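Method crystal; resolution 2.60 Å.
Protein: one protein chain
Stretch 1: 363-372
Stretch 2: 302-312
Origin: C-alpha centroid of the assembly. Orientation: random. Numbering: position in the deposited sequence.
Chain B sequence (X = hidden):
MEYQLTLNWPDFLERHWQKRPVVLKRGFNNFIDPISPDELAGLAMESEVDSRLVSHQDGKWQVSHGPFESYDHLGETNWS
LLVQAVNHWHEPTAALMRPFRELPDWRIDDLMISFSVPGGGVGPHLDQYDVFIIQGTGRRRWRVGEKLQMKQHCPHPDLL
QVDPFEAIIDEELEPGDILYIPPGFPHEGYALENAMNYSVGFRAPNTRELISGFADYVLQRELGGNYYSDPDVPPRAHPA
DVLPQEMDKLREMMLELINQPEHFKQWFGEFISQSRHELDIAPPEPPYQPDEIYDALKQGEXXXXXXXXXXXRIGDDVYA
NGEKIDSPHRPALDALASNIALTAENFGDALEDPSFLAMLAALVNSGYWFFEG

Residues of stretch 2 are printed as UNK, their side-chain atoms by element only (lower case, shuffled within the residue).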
# COMPACT_ATOMS: atom_id res chain seq x y z
N LEU B 363 3.02 28.92 -8.93
CA LEU B 363 1.62 28.52 -8.81
C LEU B 363 0.79 29.01 -9.99
O LEU B 363 -0.05 28.27 -10.52
CB LEU B 363 1.03 29.03 -7.49
CG LEU B 363 1.53 28.36 -6.21
CD1 LEU B 363 0.99 29.09 -4.98
CD2 LEU B 363 1.14 26.89 -6.17
N VAL B 364 1.03 30.24 -10.41
CA VAL B 364 0.33 30.80 -11.57
C VAL B 364 0.77 30.10 -12.86
O VAL B 364 -0.07 29.71 -13.68
CB VAL B 364 0.53 32.32 -11.68
CG1 VAL B 364 -0.09 32.85 -12.97
CG2 VAL B 364 -0.07 33.02 -10.47
N ASN B 365 2.08 29.94 -13.03
CA ASN B 365 2.62 29.24 -14.19
C ASN B 365 2.16 27.78 -14.28
O ASN B 365 2.18 27.18 -15.35
CB ASN B 365 4.15 29.31 -14.20
CG ASN B 365 4.67 30.71 -14.44
OD1 ASN B 365 3.98 31.53 -15.04
ND2 ASN B 365 5.88 30.99 -13.98
N SER B 366 1.75 27.22 -13.15
CA SER B 366 1.23 25.86 -13.10
C SER B 366 -0.21 25.80 -13.61
O SER B 366 -0.71 24.74 -13.96
CB SER B 366 1.29 25.31 -11.67
OG SER B 366 2.24 24.26 -11.56
N GLY B 367 -0.86 26.96 -13.63
CA GLY B 367 -2.24 27.07 -14.09
C GLY B 367 -3.24 27.13 -12.95
O GLY B 367 -4.45 27.22 -13.18
N TYR B 368 -2.74 27.09 -11.72
CA TYR B 368 -3.60 26.99 -10.55
C TYR B 368 -4.32 28.31 -10.24
O TYR B 368 -5.39 28.32 -9.65
CB TYR B 368 -2.80 26.50 -9.34
CG TYR B 368 -2.22 25.11 -9.50
CD1 TYR B 368 -2.61 24.28 -10.54
CD2 TYR B 368 -1.29 24.62 -8.59
CE1 TYR B 368 -2.08 23.01 -10.69
CE2 TYR B 368 -0.75 23.35 -8.73
CZ TYR B 368 -1.16 22.55 -9.78
OH TYR B 368 -0.63 21.29 -9.91
N TRP B 369 -3.71 29.42 -10.65
CA TRP B 369 -4.34 30.74 -10.56
C TRP B 369 -4.14 31.48 -11.88
O TRP B 369 -3.13 31.29 -12.55
CB TRP B 369 -3.75 31.54 -9.41
CG TRP B 369 -4.33 31.24 -8.06
CD1 TRP B 369 -5.34 31.92 -7.44
CD2 TRP B 369 -3.94 30.20 -7.17
NE1 TRP B 369 -5.60 31.36 -6.21
CE2 TRP B 369 -4.75 30.29 -6.02
CE3 TRP B 369 -2.97 29.19 -7.22
CZ2 TRP B 369 -4.64 29.43 -4.94
CZ3 TRP B 369 -2.86 28.32 -6.15
CH2 TRP B 369 -3.68 28.45 -5.02
N PHE B 370 -5.10 32.32 -12.26
CA PHE B 370 -4.97 33.11 -13.48
C PHE B 370 -5.52 34.53 -13.35
O PHE B 370 -6.32 34.80 -12.45
CB PHE B 370 -5.59 32.38 -14.68
CG PHE B 370 -7.08 32.20 -14.58
CD1 PHE B 370 -7.62 31.11 -13.91
CD2 PHE B 370 -7.95 33.11 -15.17
CE1 PHE B 370 -8.99 30.93 -13.83
CE2 PHE B 370 -9.32 32.94 -15.09
CZ PHE B 370 -9.84 31.85 -14.42
N PHE B 371 -5.11 35.43 -14.24
CA PHE B 371 -5.39 36.86 -14.10
C PHE B 371 -6.74 37.33 -14.64
O PHE B 371 -7.19 36.85 -15.68
CB PHE B 371 -4.26 37.68 -14.71
CG PHE B 371 -3.12 37.93 -13.77
CD1 PHE B 371 -3.33 38.61 -12.59
CD2 PHE B 371 -1.84 37.49 -14.07
CE1 PHE B 371 -2.30 38.84 -11.72
CE2 PHE B 371 -0.80 37.72 -13.20
CZ PHE B 371 -1.03 38.40 -12.02
N GLU B 372 -7.36 38.26 -13.93
CA GLU B 372 -8.55 38.94 -14.41
C GLU B 372 -8.51 40.42 -14.04
O GLU B 372 -9.49 41.14 -14.20
CB GLU B 372 -9.83 38.30 -13.84
CG GLU B 372 -10.05 36.84 -14.23
CD GLU B 372 -10.50 36.65 -15.67
OE1 GLU B 372 -10.06 37.42 -16.55
OE2 GLU B 372 -11.31 35.73 -15.92
N UNK B 302 -6.45 41.24 -11.04
CA UNK B 302 -6.88 40.33 -9.98
C UNK B 302 -6.56 38.86 -10.29
O UNK B 302 -6.57 38.44 -11.44
c UNK B 302 -8.39 40.56 -9.67
c UNK B 302 -9.14 39.26 -9.46
c UNK B 302 -8.55 41.50 -8.47
N UNK B 303 -6.23 38.10 -9.24
CA UNK B 303 -5.84 36.70 -9.37
C UNK B 303 -6.97 35.79 -8.92
O UNK B 303 -7.50 35.95 -7.82
c UNK B 303 -4.60 36.44 -8.51
c UNK B 303 -2.17 36.37 -9.12
c UNK B 303 -3.46 35.57 -9.03
c UNK B 303 -3.78 34.94 -10.37
N UNK B 304 -7.35 34.83 -9.76
CA UNK B 304 -8.44 33.92 -9.42
C UNK B 304 -8.05 32.45 -9.52
O UNK B 304 -7.35 32.03 -10.44
c UNK B 304 -9.43 34.08 -11.73
c UNK B 304 -10.28 35.57 -9.93
c UNK B 304 -9.72 34.20 -10.25
N UNK B 305 -8.53 31.67 -8.55
CA UNK B 305 -8.24 30.24 -8.47
C UNK B 305 -9.04 29.45 -9.50
O UNK B 305 -10.22 29.72 -9.73
c UNK B 305 -8.53 29.72 -7.06
c UNK B 305 -9.16 28.21 -3.20
n UNK B 305 -9.77 27.05 -2.98
n UNK B 305 -8.94 29.04 -2.19
c UNK B 305 -8.97 27.70 -5.61
c UNK B 305 -8.24 28.24 -6.84
n UNK B 305 -8.77 28.54 -4.43
N UNK B 306 -8.38 28.48 -10.12
CA UNK B 306 -9.01 27.56 -11.06
C UNK B 306 -10.18 26.85 -10.38
O UNK B 306 -10.05 26.36 -9.26
c UNK B 306 -8.01 25.88 -12.89
c UNK B 306 -7.98 26.53 -11.51
c UNK B 306 -9.35 25.22 -13.18
c UNK B 306 -6.89 24.86 -12.91
N UNK B 307 -11.32 26.80 -11.06
CA UNK B 307 -12.51 26.15 -10.52
C UNK B 307 -12.27 24.70 -10.16
O UNK B 307 -11.80 23.91 -10.98
N UNK B 308 -12.59 24.35 -8.92
CA UNK B 308 -12.45 22.98 -8.46
C UNK B 308 -11.11 22.68 -7.82
O UNK B 308 -10.92 21.61 -7.25
N UNK B 309 -10.18 23.63 -7.91
CA UNK B 309 -8.86 23.44 -7.33
C UNK B 309 -8.95 23.52 -5.81
O UNK B 309 -9.48 24.49 -5.26
c UNK B 309 -6.40 24.23 -7.47
c UNK B 309 -7.87 24.48 -7.85
c UNK B 309 -5.74 25.49 -6.95
c UNK B 309 -5.63 23.66 -8.65
N UNK B 310 -8.42 22.51 -5.14
CA UNK B 310 -8.53 22.42 -3.69
C UNK B 310 -7.30 22.98 -2.98
O UNK B 310 -6.17 22.56 -3.24
c UNK B 310 -11.20 18.29 -1.71
c UNK B 310 -8.80 20.97 -3.27
n UNK B 310 -11.10 17.73 -0.51
n UNK B 310 -12.36 18.82 -2.09
n UNK B 310 -10.15 18.32 -2.52
c UNK B 310 -10.11 20.43 -3.84
c UNK B 310 -10.16 18.91 -3.86
N UNK B 311 -7.53 23.94 -2.08
CA UNK B 311 -6.47 24.52 -1.29
C UNK B 311 -6.82 24.38 0.19
O UNK B 311 -7.80 24.95 0.66
c UNK B 311 -5.01 26.53 -0.94
c UNK B 311 -6.27 26.01 -1.62
c UNK B 311 -6.17 26.20 -3.12
N UNK B 312 -6.02 23.60 0.91
CA UNK B 312 -6.37 23.24 2.29
C UNK B 312 -5.23 23.50 3.26
O UNK B 312 -4.07 23.26 2.94
c UNK B 312 -7.95 21.42 1.43
c UNK B 312 -6.79 21.78 2.36
c UNK B 312 -8.11 19.92 1.31
c UNK B 312 -9.24 22.07 1.92
O HOH W 1 -7.42 31.10 -4.00

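Position 302 has three side-chain carbons, one carrying the other two. Its backbone O accepts a hydrogen bond from E372 N at 2.6 Å. This is V302.

Position 303 has four side-chain carbons, forked at the second. One terminal carbon lies over a face of the F371 ring and also reaches the CB of W369. Both come equally near V364. The fork makes this L303. Its CD1 is 3.5 Å from W369 CB, CD1 and CD2 are each 4.2 Å from V364 CG2, and CD2 is 3.6 Å from F371 CE1.

Position 304 again has one carbon carrying two. One of these sits over the face of the F370 ring. The residue is V304. Its CG2 is 3.6 Å from the F370 ring centroid and 3.8 Å from E372 CG.

Position 305 has three carbons, a nitrogen, then a carbon carrying two more nitrogens. That guanidinium identifies R305. Its CA lies over one face of the W369 indole, 3.8 Å from the centroid of the five-membered ring. Water 1 accepts from both R305 NE and W369 NE1, each at 2.9 Å, and so bridges the two side chains. R305 NH1 also makes a weak bond to the backbone O of position 309 at 3.4 Å, within its own stretch.

Position 306 has four carbons, forked at the second. One tip approaches the carbonyl of G367. This is L306, with CD1 3.4 Å from G367 O.

Positions 307 and 308 have no side-chain atoms and do not touch stretch 1. They are G307 and G308, the middle of a type II turn. At 308 the positive phi would jam a CB against the preceding carbonyl O.

Position 309 has four carbons, forked at the second, and points toward stretch 1. It is L309. Its CD1 is 3.6 Å from Y368 CD1, and its CD2 is 4.1 Å from W369 CH2.

Position 310 has three carbons, a nitrogen, then a carbon with two nitrogens. It is R310, out of reach of stretch 1 and bonded elsewhere in the structure.

Position 311 has one carbon carrying two. It is V311, with CG2 3.9 Å from W369 CH2.

Position 312 has four carbons, forked at the second, and makes no contact. It is L312.

The contact is an antiparallel strand pair. F370 N to V304 O and V304 N to F370 O are both 2.9 Å, and L306 N to Y368 O is 3.0 Å. W369, F371, L303 and R305 share one sheet face. F370 packs against V304 on the other. After the turn, L309 and V311 extend the apolar packing around W369.

Stretch 2, residues 302-312: VLVRLGGLRVL
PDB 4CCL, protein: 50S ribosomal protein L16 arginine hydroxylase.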